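Local coordinates for protein 3-hydroxyisobutyrate dehydrogenase (Thermus thermophilus, PDB 2CVZ) that probably catalyses the NADP-dependent oxidation of 3-hydroxyisobutyrate in valine catabolism, and is bound here to NADPH, at residues G92-S97 with G161-A166; E261-E266 with V274-L279; A5-G10 with L27-T32. One frame throughout, in Å; residues are numbered along the deposited sequence.

Contact 3 (5-10 with 27-32) lies in the Rossmann domain and holds the adenosine half of NADPH, including its 2'-phosphate. Contact 1 (92-97 with 161-166) joins that domain to the long helix 160-188; its Lys165 touches the cofactor, and Gly92 CA lies about 6 Å from the nearest cofactor atom. Contact 2 (261-266 with 274-279) belongs to the helical C-terminal part and is farther off, with the side chain of Ala276 about 14 Å from the nearest atom of NADPH. The centres of contacts 1 and 3 are 21 Å apart, those of 1 and 2 are 24 Å apart, and those of 2 and 3 are 30 Å apart. None of the three touches another.

Contact 1 (G92-S97 with G161-A166); sequences GEPEAS and GHAVKA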
loop_
_atom_site.group_PDB
_atom_site.type_symbol
_atom_site.label_atom_id
_atom_site.label_comp_id
_atom_site.label_asym_id
_atom_site.label_seq_id
_atom_site.Cartn_x
_atom_site.Cartn_y
_atom_site.Cartn_z
ATOM N N GLY C 92 -10.219 -8.464 -23.098
ATOM C CA GLY C 92 -11.555 -8.326 -22.547
ATOM C C GLY C 92 -11.845 -8.881 -21.167
ATOM O O GLY C 92 -10.956 -9.356 -20.467
ATOM N N GLU C 93 -13.118 -8.804 -20.792
ATOM C CA GLU C 93 -13.599 -9.268 -19.496
ATOM C C GLU C 93 -14.075 -10.713 -19.581
ATOM O O GLU C 93 -14.891 -11.058 -20.435
ATOM C CB GLU C 93 -14.752 -8.381 -19.026
ATOM C CG GLU C 93 -14.375 -6.928 -18.808
ATOM C CD GLU C 93 -15.582 -6.057 -18.528
ATOM O OE1 GLU C 93 -16.446 -6.478 -17.731
ATOM O OE2 GLU C 93 -15.665 -4.949 -19.098
ATOM N N PRO C 94 -13.570 -11.579 -18.689
ATOM C CA PRO C 94 -13.951 -12.993 -18.677
ATOM C C PRO C 94 -15.454 -13.265 -18.685
ATOM O O PRO C 94 -15.959 -13.952 -19.573
ATOM C CB PRO C 94 -13.271 -13.516 -17.415
ATOM C CG PRO C 94 -12.019 -12.699 -17.362
ATOM C CD PRO C 94 -12.542 -11.308 -17.668
ATOM N N GLU C 95 -16.170 -12.725 -17.704
ATOM C CA GLU C 95 -17.609 -12.958 -17.610
ATOM C C GLU C 95 -18.418 -12.405 -18.781
ATOM O O GLU C 95 -19.246 -13.112 -19.356
ATOM C CB GLU C 95 -18.154 -12.394 -16.294
ATOM C CG GLU C 95 -19.464 -13.031 -15.869
ATOM C CD GLU C 95 -19.387 -14.552 -15.867
ATOM O OE1 GLU C 95 -18.458 -15.102 -15.233
ATOM O OE2 GLU C 95 -20.251 -15.199 -16.501
ATOM N N ALA C 96 -18.186 -11.146 -19.137
ATOM C CA ALA C 96 -18.912 -10.539 -20.245
ATOM C C ALA C 96 -18.632 -11.306 -21.534
ATOM O O ALA C 96 -19.492 -11.406 -22.409
ATOM C CB ALA C 96 -18.505 -9.081 -20.406
ATOM N N SER C 97 -17.426 -11.852 -21.645
ATOM C CA SER C 97 -17.056 -12.603 -22.834
ATOM C C SER C 97 -17.783 -13.936 -22.881
ATOM O O SER C 97 -18.130 -14.414 -23.959
ATOM C CB SER C 97 -15.541 -12.820 -22.879
ATOM O OG SER C 97 -14.867 -11.583 -23.052
ATOM N N GLY C 161 -8.496 -16.993 -21.202
ATOM C CA GLY C 161 -7.483 -16.249 -21.929
ATOM C C GLY C 161 -7.437 -14.812 -21.445
ATOM O O GLY C 161 -6.366 -14.274 -21.168
ATOM N N HIS C 162 -8.608 -14.190 -21.341
ATOM C CA HIS C 162 -8.701 -12.812 -20.877
ATOM C C HIS C 162 -8.172 -12.690 -19.453
ATOM O O HIS C 162 -7.554 -11.691 -19.095
ATOM C CB HIS C 162 -10.154 -12.327 -20.908
ATOM C CG HIS C 162 -10.705 -12.144 -22.286
ATOM N ND1 HIS C 162 -10.013 -11.495 -23.286
ATOM C CD2 HIS C 162 -11.897 -12.497 -22.822
ATOM C CE1 HIS C 162 -10.754 -11.456 -24.379
ATOM N NE2 HIS C 162 -11.902 -12.058 -24.126
ATOM N N ALA C 163 -8.422 -13.712 -18.644
ATOM C CA ALA C 163 -7.969 -13.713 -17.258
ATOM C C ALA C 163 -6.448 -13.730 -17.172
ATOM O O ALA C 163 -5.855 -12.955 -16.421
ATOM C CB ALA C 163 -8.549 -14.912 -16.522
ATOM N N VAL C 164 -5.815 -14.616 -17.937
ATOM C CA VAL C 164 -4.360 -14.699 -17.928
ATOM C C VAL C 164 -3.753 -13.404 -18.458
ATOM O O VAL C 164 -2.723 -12.941 -17.964
ATOM C CB VAL C 164 -3.859 -15.886 -18.783
ATOM C CG1 VAL C 164 -2.343 -15.854 -18.886
ATOM C CG2 VAL C 164 -4.313 -17.195 -18.158
ATOM N N LYS C 165 -4.394 -12.818 -19.464
ATOM C CA LYS C 165 -3.905 -11.571 -20.041
ATOM C C LYS C 165 -3.938 -10.462 -18.997
ATOM O O LYS C 165 -2.983 -9.705 -18.857
ATOM C CB LYS C 165 -4.750 -11.166 -21.255
ATOM C CG LYS C 165 -4.426 -9.777 -21.825
ATOM C CD LYS C 165 -2.960 -9.642 -22.253
ATOM C CE LYS C 165 -2.675 -8.250 -22.813
ATOM N NZ LYS C 165 -1.227 -8.041 -23.121
ATOM N N ALA C 166 -5.044 -10.374 -18.264
ATOM C CA ALA C 166 -5.192 -9.348 -17.238
ATOM C C ALA C 166 -4.117 -9.482 -16.169
ATOM O O ALA C 166 -3.513 -8.492 -15.757
ATOM C CB ALA C 166 -6.583 -9.432 -16.603
HETATM O O HOH W 1 -8.050 -9.247 -20.518
#
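With chi1 at -70°, His162 sets its CG anti to its own carbonyl carbon, and the imidazole reaches across to Gly92; Ser97, at chi1 -66°, likewise brings its OG up to the CD2 and NE2 side of that ring. Gly92 CA sits over one ring face, 3.7 Å from the centroid and 16° off the normal, a CH-pi contact. The absence of a side chain on Gly92 is consistent with so close an approach. Gly92 N is 3.0 Å from His162 ND1, while NE2 bonds to Tyr111 of strand 110-117. The contact thus ties the start of helix 94-105, in the Rossmann domain, to the first turns of helix 160-188, the long helix leading into the C-terminal domain. Glu93 is the N-cap residue of the shorter helix, and its carbonyl O takes two donors from the first turn: Ser97 N, and Ser97 OG at 2.7 Å, which arrives from above the carbonyl plane. Beside the histidine, Pro94 CG packs 4.2 Å from Ala163 CB, and Ile238 of helix 229-243 also touches the proline. A water donates to both Gly92 O and His162 O, 2.9 Å from each, bridging the two backbones.

Contact 2 (E261-E266 with V274-L279); sequences EMAKRE and VEALRL
Leu279 reaches over to Ala263, its CD2 methyl settling against the helix backbone 3.7 Å from Ala263 CA, where alanine leaves the surface low. Two consecutive helices of the all-helical C-terminal part pack here: after helix 251-267 a short connection passes through the 3-10 turn at Val274 and Glu275 into helix 276-284. The two branches of Leu279 divide the work. Its CG stands anti to the backbone N (chi1 -178°), carrying the isobutyl group across the gap; CD2 also meets the CB of selenomethionine Met262, while CD1 lies against the aliphatic part of Glu266, 4.1 Å from its CG. The leucine and glutamate side chains run at about a right angle to each other, and a bend at chi2 (-72°) turns the carboxylate of Glu266 off the line of its CB-CG bond toward its arginine partners. That carboxylate goes on to Arg282 of the same chain and, through OE1, to Arg282 and Trp283 of a neighbouring subunit, so the helix pair also lies at a subunit interface. The extended side chain of Met262 leads away from Leu279 and packs on Met262 of that same neighbour. Where the backbones come nearest, two small side chains meet: Ala263 CB lies 3.9 Å from Ala276 CB.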
loop_
_atom_site.group_PDB
_atom_site.type_symbol
_atom_site.label_atom_id
_atom_site.label_comp_id
_atom_site.label_asym_id
_atom_site.label_seq_id
_atom_site.Cartn_x
_atom_site.Cartn_y
_atom_site.Cartn_z
ATOM N N GLU C 261 -4.000 4.467 -11.642
ATOM C CA GLU C 261 -5.185 5.307 -11.802
ATOM C C GLU C 261 -4.728 6.748 -11.592
ATOM O O GLU C 261 -5.164 7.656 -12.300
ATOM C CB GLU C 261 -6.261 4.959 -10.770
ATOM C CG GLU C 261 -7.521 5.828 -10.895
ATOM C CD GLU C 261 -8.358 5.500 -12.125
ATOM O OE1 GLU C 261 -8.884 6.437 -12.761
ATOM O OE2 GLU C 261 -8.506 4.305 -12.451
HETATM N N MSE C 262 -3.849 6.949 -10.613
HETATM C CA MSE C 262 -3.312 8.277 -10.319
HETATM C C MSE C 262 -2.602 8.811 -11.554
HETATM O O MSE C 262 -2.789 9.961 -11.951
HETATM C CB MSE C 262 -2.296 8.218 -9.179
HETATM C CG MSE C 262 -2.840 7.761 -7.844
HETATM SE SE MSE C 262 -1.392 7.637 -6.584
HETATM C CE MSE C 262 -2.364 6.822 -5.103
ATOM N N ALA C 263 -1.761 7.972 -12.147
ATOM C CA ALA C 263 -1.031 8.378 -13.338
ATOM C C ALA C 263 -2.010 8.771 -14.442
ATOM O O ALA C 263 -1.828 9.793 -15.104
ATOM C CB ALA C 263 -0.123 7.243 -13.808
ATOM N N LYS C 264 -3.052 7.968 -14.627
ATOM C CA LYS C 264 -4.045 8.232 -15.659
ATOM C C LYS C 264 -4.755 9.560 -15.426
ATOM O O LYS C 264 -5.011 10.311 -16.366
ATOM C CB LYS C 264 -5.080 7.102 -15.700
ATOM C CG LYS C 264 -6.205 7.328 -16.703
ATOM C CD LYS C 264 -7.331 6.327 -16.498
ATOM C CE LYS C 264 -8.515 6.637 -17.395
ATOM N NZ LYS C 264 -9.682 5.752 -17.102
ATOM N N ARG C 265 -5.072 9.846 -14.169
ATOM C CA ARG C 265 -5.766 11.083 -13.834
ATOM C C ARG C 265 -4.867 12.298 -14.011
ATOM O O ARG C 265 -5.340 13.385 -14.335
ATOM C CB ARG C 265 -6.272 11.022 -12.392
ATOM C CG ARG C 265 -7.132 9.800 -12.102
ATOM C CD ARG C 265 -8.598 10.143 -11.914
ATOM N NE ARG C 265 -9.421 8.940 -11.809
ATOM C CZ ARG C 265 -10.712 8.937 -11.494
ATOM N NH1 ARG C 265 -11.338 10.076 -11.239
ATOM N NH2 ARG C 265 -11.391 7.798 -11.470
ATOM N N GLU C 266 -3.567 12.106 -13.809
ATOM C CA GLU C 266 -2.607 13.199 -13.927
ATOM C C GLU C 266 -2.069 13.438 -15.333
ATOM O O GLU C 266 -1.842 14.585 -15.724
ATOM C CB GLU C 266 -1.429 12.957 -12.981
ATOM C CG GLU C 266 -1.785 13.077 -11.508
ATOM C CD GLU C 266 -2.037 14.512 -11.090
ATOM O OE1 GLU C 266 -2.565 14.723 -9.976
ATOM O OE2 GLU C 266 -1.696 15.429 -11.871
ATOM N N VAL C 274 3.960 3.672 -20.470
ATOM C CA VAL C 274 5.261 3.880 -19.846
ATOM C C VAL C 274 5.410 5.304 -19.314
ATOM O O VAL C 274 6.240 5.567 -18.443
ATOM C CB VAL C 274 6.401 3.561 -20.836
ATOM C CG1 VAL C 274 7.755 3.820 -20.188
ATOM C CG2 VAL C 274 6.301 2.104 -21.272
ATOM N N GLU C 275 4.601 6.225 -19.825
ATOM C CA GLU C 275 4.664 7.606 -19.356
ATOM C C GLU C 275 4.186 7.714 -17.911
ATOM O O GLU C 275 4.295 8.771 -17.288
ATOM C CB GLU C 275 3.836 8.522 -20.262
ATOM C CG GLU C 275 4.567 8.892 -21.546
ATOM C CD GLU C 275 3.821 9.911 -22.379
ATOM O OE1 GLU C 275 2.990 9.506 -23.215
ATOM O OE2 GLU C 275 4.067 11.120 -22.189
ATOM N N ALA C 276 3.661 6.619 -17.374
ATOM C CA ALA C 276 3.205 6.627 -15.989
ATOM C C ALA C 276 4.388 7.020 -15.107
ATOM O O ALA C 276 4.218 7.644 -14.060
ATOM C CB ALA C 276 2.675 5.245 -15.592
ATOM N N LEU C 277 5.595 6.667 -15.545
ATOM C CA LEU C 277 6.795 6.989 -14.787
ATOM C C LEU C 277 7.046 8.495 -14.735
ATOM O O LEU C 277 7.780 8.974 -13.874
ATOM C CB LEU C 277 8.013 6.257 -15.371
ATOM C CG LEU C 277 8.307 4.886 -14.737
ATOM C CD1 LEU C 277 7.079 4.008 -14.808
ATOM C CD2 LEU C 277 9.486 4.223 -15.436
ATOM N N ARG C 278 6.435 9.238 -15.653
ATOM C CA ARG C 278 6.593 10.692 -15.659
ATOM C C ARG C 278 6.053 11.263 -14.351
ATOM O O ARG C 278 6.528 12.293 -13.870
ATOM C CB ARG C 278 5.830 11.326 -16.826
ATOM C CG ARG C 278 6.516 11.260 -18.182
ATOM C CD ARG C 278 5.677 12.034 -19.195
ATOM N NE ARG C 278 6.229 12.041 -20.547
ATOM C CZ ARG C 278 7.296 12.738 -20.924
ATOM N NH1 ARG C 278 7.947 13.494 -20.053
ATOM N NH2 ARG C 278 7.701 12.690 -22.185
ATOM N N LEU C 279 5.053 10.597 -13.781
ATOM C CA LEU C 279 4.465 11.046 -12.522
ATOM C C LEU C 279 5.503 10.962 -11.411
ATOM O O LEU C 279 5.581 11.840 -10.546
ATOM C CB LEU C 279 3.243 10.195 -12.166
ATOM C CG LEU C 279 2.498 10.577 -10.883
ATOM C CD1 LEU C 279 2.128 12.056 -10.919
ATOM C CD2 LEU C 279 1.252 9.713 -10.741
#

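Contact 3 (A5-G10 with L27-T32); sequences AFIGLG and LVWNRT. With NDP (NADPH dihydro-nicotinamide-adenine-dinucleotide phosphate), chain G.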
loop_
_atom_site.group_PDB
_atom_site.type_symbol
_atom_site.label_atom_id
_atom_site.label_comp_id
_atom_site.label_asym_id
_atom_site.label_seq_id
_atom_site.Cartn_x
_atom_site.Cartn_y
_atom_site.Cartn_z
ATOM N N ALA C 5 -11.486 -12.289 -41.739
ATOM C CA ALA C 5 -11.794 -10.869 -41.678
ATOM C C ALA C 5 -11.287 -10.306 -40.368
ATOM O O ALA C 5 -11.215 -11.023 -39.373
ATOM C CB ALA C 5 -13.299 -10.655 -41.797
ATOM N N PHE C 6 -10.930 -9.027 -40.370
ATOM C CA PHE C 6 -10.431 -8.393 -39.159
ATOM C C PHE C 6 -11.191 -7.100 -38.886
ATOM O O PHE C 6 -11.409 -6.288 -39.791
ATOM C CB PHE C 6 -8.938 -8.083 -39.295
ATOM C CG PHE C 6 -8.226 -7.951 -37.976
ATOM C CD1 PHE C 6 -7.495 -9.017 -37.456
ATOM C CD2 PHE C 6 -8.304 -6.771 -37.239
ATOM C CE1 PHE C 6 -6.854 -8.910 -36.219
ATOM C CE2 PHE C 6 -7.667 -6.654 -36.003
ATOM C CZ PHE C 6 -6.941 -7.725 -35.493
ATOM N N ILE C 7 -11.592 -6.919 -37.632
ATOM C CA ILE C 7 -12.319 -5.726 -37.217
ATOM C C ILE C 7 -11.506 -4.971 -36.175
ATOM O O ILE C 7 -11.103 -5.545 -35.164
ATOM C CB ILE C 7 -13.685 -6.092 -36.595
ATOM C CG1 ILE C 7 -14.576 -6.759 -37.645
ATOM C CG2 ILE C 7 -14.343 -4.846 -36.023
ATOM C CD1 ILE C 7 -15.869 -7.318 -37.084
ATOM N N GLY C 8 -11.266 -3.686 -36.425
ATOM C CA GLY C 8 -10.504 -2.881 -35.488
ATOM C C GLY C 8 -9.043 -2.780 -35.874
ATOM O O GLY C 8 -8.197 -3.504 -35.347
ATOM N N LEU C 9 -8.742 -1.870 -36.795
ATOM C CA LEU C 9 -7.374 -1.680 -37.262
ATOM C C LEU C 9 -6.646 -0.615 -36.448
ATOM O O LEU C 9 -6.273 0.435 -36.971
ATOM C CB LEU C 9 -7.387 -1.296 -38.746
ATOM C CG LEU C 9 -8.193 -2.243 -39.642
ATOM C CD1 LEU C 9 -8.199 -1.724 -41.072
ATOM C CD2 LEU C 9 -7.590 -3.646 -39.587
ATOM N N GLY C 10 -6.439 -0.895 -35.165
ATOM C CA GLY C 10 -5.758 0.051 -34.299
ATOM C C GLY C 10 -4.262 -0.180 -34.217
ATOM O O GLY C 10 -3.669 -0.775 -35.119
ATOM N N LEU C 27 -10.615 -9.743 -45.414
ATOM C CA LEU C 27 -11.518 -8.602 -45.463
ATOM C C LEU C 27 -11.263 -7.792 -44.195
ATOM O O LEU C 27 -11.094 -8.361 -43.116
ATOM C CB LEU C 27 -12.978 -9.067 -45.477
ATOM C CG LEU C 27 -13.431 -10.041 -46.565
ATOM C CD1 LEU C 27 -14.938 -10.234 -46.452
ATOM C CD2 LEU C 27 -13.064 -9.504 -47.947
ATOM N N VAL C 28 -11.214 -6.471 -44.316
ATOM C CA VAL C 28 -10.989 -5.642 -43.142
ATOM C C VAL C 28 -11.989 -4.500 -43.050
ATOM O O VAL C 28 -12.475 -3.991 -44.062
ATOM C CB VAL C 28 -9.556 -5.042 -43.113
ATOM C CG1 VAL C 28 -8.527 -6.151 -42.959
ATOM C CG2 VAL C 28 -9.290 -4.245 -44.385
ATOM N N TRP C 29 -12.306 -4.118 -41.818
ATOM C CA TRP C 29 -13.227 -3.022 -41.566
ATOM C C TRP C 29 -12.749 -2.259 -40.347
ATOM O O TRP C 29 -12.210 -2.847 -39.407
ATOM C CB TRP C 29 -14.644 -3.535 -41.301
ATOM C CG TRP C 29 -15.604 -2.428 -40.962
ATOM C CD1 TRP C 29 -16.320 -1.663 -41.839
ATOM C CD2 TRP C 29 -15.913 -1.931 -39.652
ATOM N NE1 TRP C 29 -17.058 -0.721 -41.156
ATOM C CE2 TRP C 29 -16.825 -0.865 -39.812
ATOM C CE3 TRP C 29 -15.507 -2.283 -38.356
ATOM C CZ2 TRP C 29 -17.340 -0.145 -38.724
ATOM C CZ3 TRP C 29 -16.019 -1.568 -37.273
ATOM C CH2 TRP C 29 -16.927 -0.512 -37.468
ATOM N N ASN C 30 -12.942 -0.946 -40.374
ATOM C CA ASN C 30 -12.563 -0.085 -39.267
ATOM C C ASN C 30 -13.566 1.060 -39.195
ATOM O O ASN C 30 -14.030 1.552 -40.225
ATOM C CB ASN C 30 -11.153 0.474 -39.471
ATOM C CG ASN C 30 -10.620 1.170 -38.232
ATOM O OD1 ASN C 30 -10.443 0.545 -37.187
ATOM N ND2 ASN C 30 -10.366 2.470 -38.341
ATOM N N ARG C 31 -13.906 1.471 -37.978
ATOM C CA ARG C 31 -14.849 2.563 -37.761
ATOM C C ARG C 31 -14.422 3.757 -38.607
ATOM O O ARG C 31 -15.224 4.318 -39.353
ATOM C CB ARG C 31 -14.872 2.939 -36.280
ATOM C CG ARG C 31 -15.796 4.082 -35.936
ATOM C CD ARG C 31 -15.847 4.297 -34.434
ATOM N NE ARG C 31 -14.523 4.530 -33.865
ATOM C CZ ARG C 31 -14.305 4.865 -32.596
ATOM N NH1 ARG C 31 -15.327 5.007 -31.764
ATOM N NH2 ARG C 31 -13.066 5.053 -32.155
ATOM N N THR C 32 -13.160 4.150 -38.472
ATOM C CA THR C 32 -12.607 5.242 -39.266
ATOM C C THR C 32 -12.129 4.516 -40.522
ATOM O O THR C 32 -10.987 4.060 -40.590
ATOM C CB THR C 32 -11.407 5.902 -38.554
ATOM O OG1 THR C 32 -11.834 6.438 -37.294
ATOM C CG2 THR C 32 -10.829 7.023 -39.406
HETATM P PA NDP G . -6.224 1.520 -30.385
HETATM O O1A NDP G . -5.052 1.803 -31.170
HETATM O O2A NDP G . -6.857 2.517 -29.450
HETATM O O5B NDP G . -7.346 0.987 -31.451
HETATM C C5B NDP G . -8.663 0.658 -30.993
HETATM C C4B NDP G . -9.375 0.209 -32.261
HETATM O O4B NDP G . -10.739 -0.092 -31.860
HETATM C C3B NDP G . -9.443 1.182 -33.393
HETATM O O3B NDP G . -9.356 0.457 -34.647
HETATM C C2B NDP G . -10.776 1.814 -33.273
HETATM O O2B NDP G . -11.333 2.458 -34.422
HETATM C C1B NDP G . -11.574 0.680 -32.709
HETATM N N9A NDP G . -12.782 1.144 -31.971
HETATM C C8A NDP G . -12.852 1.931 -30.797
HETATM N N7A NDP G . -14.105 2.132 -30.440
HETATM C C5A NDP G . -14.880 1.488 -31.365
HETATM C C6A NDP G . -16.273 1.324 -31.542
HETATM N N6A NDP G . -17.129 1.875 -30.681
HETATM N N1A NDP G . -16.730 0.602 -32.595
HETATM C C2A NDP G . -15.857 0.045 -33.467
HETATM N N3A NDP G . -14.525 0.139 -33.389
HETATM C C4A NDP G . -14.093 0.881 -32.303
HETATM O O3 NDP G . -6.021 0.203 -29.549
HETATM P PN NDP G . -4.872 -0.889 -29.353
HETATM O O1N NDP G . -3.705 -0.185 -28.813
HETATM O O2N NDP G . -4.805 -1.573 -30.687
HETATM O O5D NDP G . -5.590 -1.887 -28.335
HETATM C C5D NDP G . -6.759 -2.684 -28.716
HETATM C C4D NDP G . -6.853 -3.866 -27.703
HETATM O O4D NDP G . -5.587 -4.520 -27.687
HETATM C C3D NDP G . -7.073 -3.378 -26.267
HETATM O O3D NDP G . -7.977 -4.273 -25.604
HETATM C C2D NDP G . -5.693 -3.345 -25.666
HETATM O O2D NDP G . -5.787 -3.353 -24.252
HETATM C C1D NDP G . -5.128 -4.665 -26.340
HETATM N N1N NDP G . -3.636 -4.757 -26.386
HETATM C C2N NDP G . -2.898 -3.587 -26.718
HETATM C C3N NDP G . -1.451 -3.732 -26.765
HETATM C C7N NDP G . -0.610 -2.581 -27.110
HETATM O O7N NDP G . 0.613 -2.531 -26.864
HETATM N N7N NDP G . -1.143 -1.514 -27.735
HETATM C C4N NDP G . -0.886 -4.984 -26.487
HETATM C C5N NDP G . -1.621 -6.089 -26.170
HETATM C C6N NDP G . -2.996 -5.980 -26.120
HETATM P P2B NDP G . -10.932 3.880 -34.904
HETATM O O1X NDP G . -12.132 4.322 -35.641
HETATM O O2X NDP G . -9.717 3.765 -35.756
HETATM O O3X NDP G . -10.660 4.775 -33.696
#
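The indole of Trp29 meets Ile7 CG2 at its edge, the methyl lying 3.7 Å from CE3; C2A of the NADPH adenine approaches the same ring near its plane, and the backbone N of Arg31 sits over one face. A second flat group, the Arg31 guanidinium, lays a face against the adenine near N7A and turns its edge to the phosphorus of the 2'-phosphate. Trp29 ends, and Arg31 just follows, the second strand of the first beta-alpha-beta unit of the Rossmann fold, in which strands 4-7 and 26-29 run parallel and are joined through helix 13-23. Phe6 N to Leu27 O, Trp29 N to Phe6 O and Gly8 N to Trp29 O are the bonds of the parallel ladder. Ala5, Ile7, Leu27 and Trp29 line one face of the sheet, Phe6 and Val28 the other, where Phe6 packs on helix 13-23.

Beyond the strands the chain turns to the cofactor. Gly8 and Gly10 match the glycine-rich GxGxxG pattern; Gly8 has a positive phi, and Gly10, without a side chain, lets the cofactor's O5B pass close by. Asn30 works in two directions. Its CG, anti to the backbone N (chi1 -170°), brings OD1 to Leu9 N at 3.0 Å, a donor above the carbonyl plane, while the adenosine ribose hydroxyl O3B donates to OD1 at 2.8 Å. ND2 bonds both to Thr32 O and to phosphate oxygen O2X, and the bonds to ND2 and OD1 together fix the amide's rotation. The 2'-phosphate, which distinguishes NADP from NAD, is gripped further by Arg31 NH2 on O3X, by Thr32 OG1 on O1X at 2.7 Å, and by Arg31 NE, whose N-H points almost straight at O1X (177°, 3.0 Å).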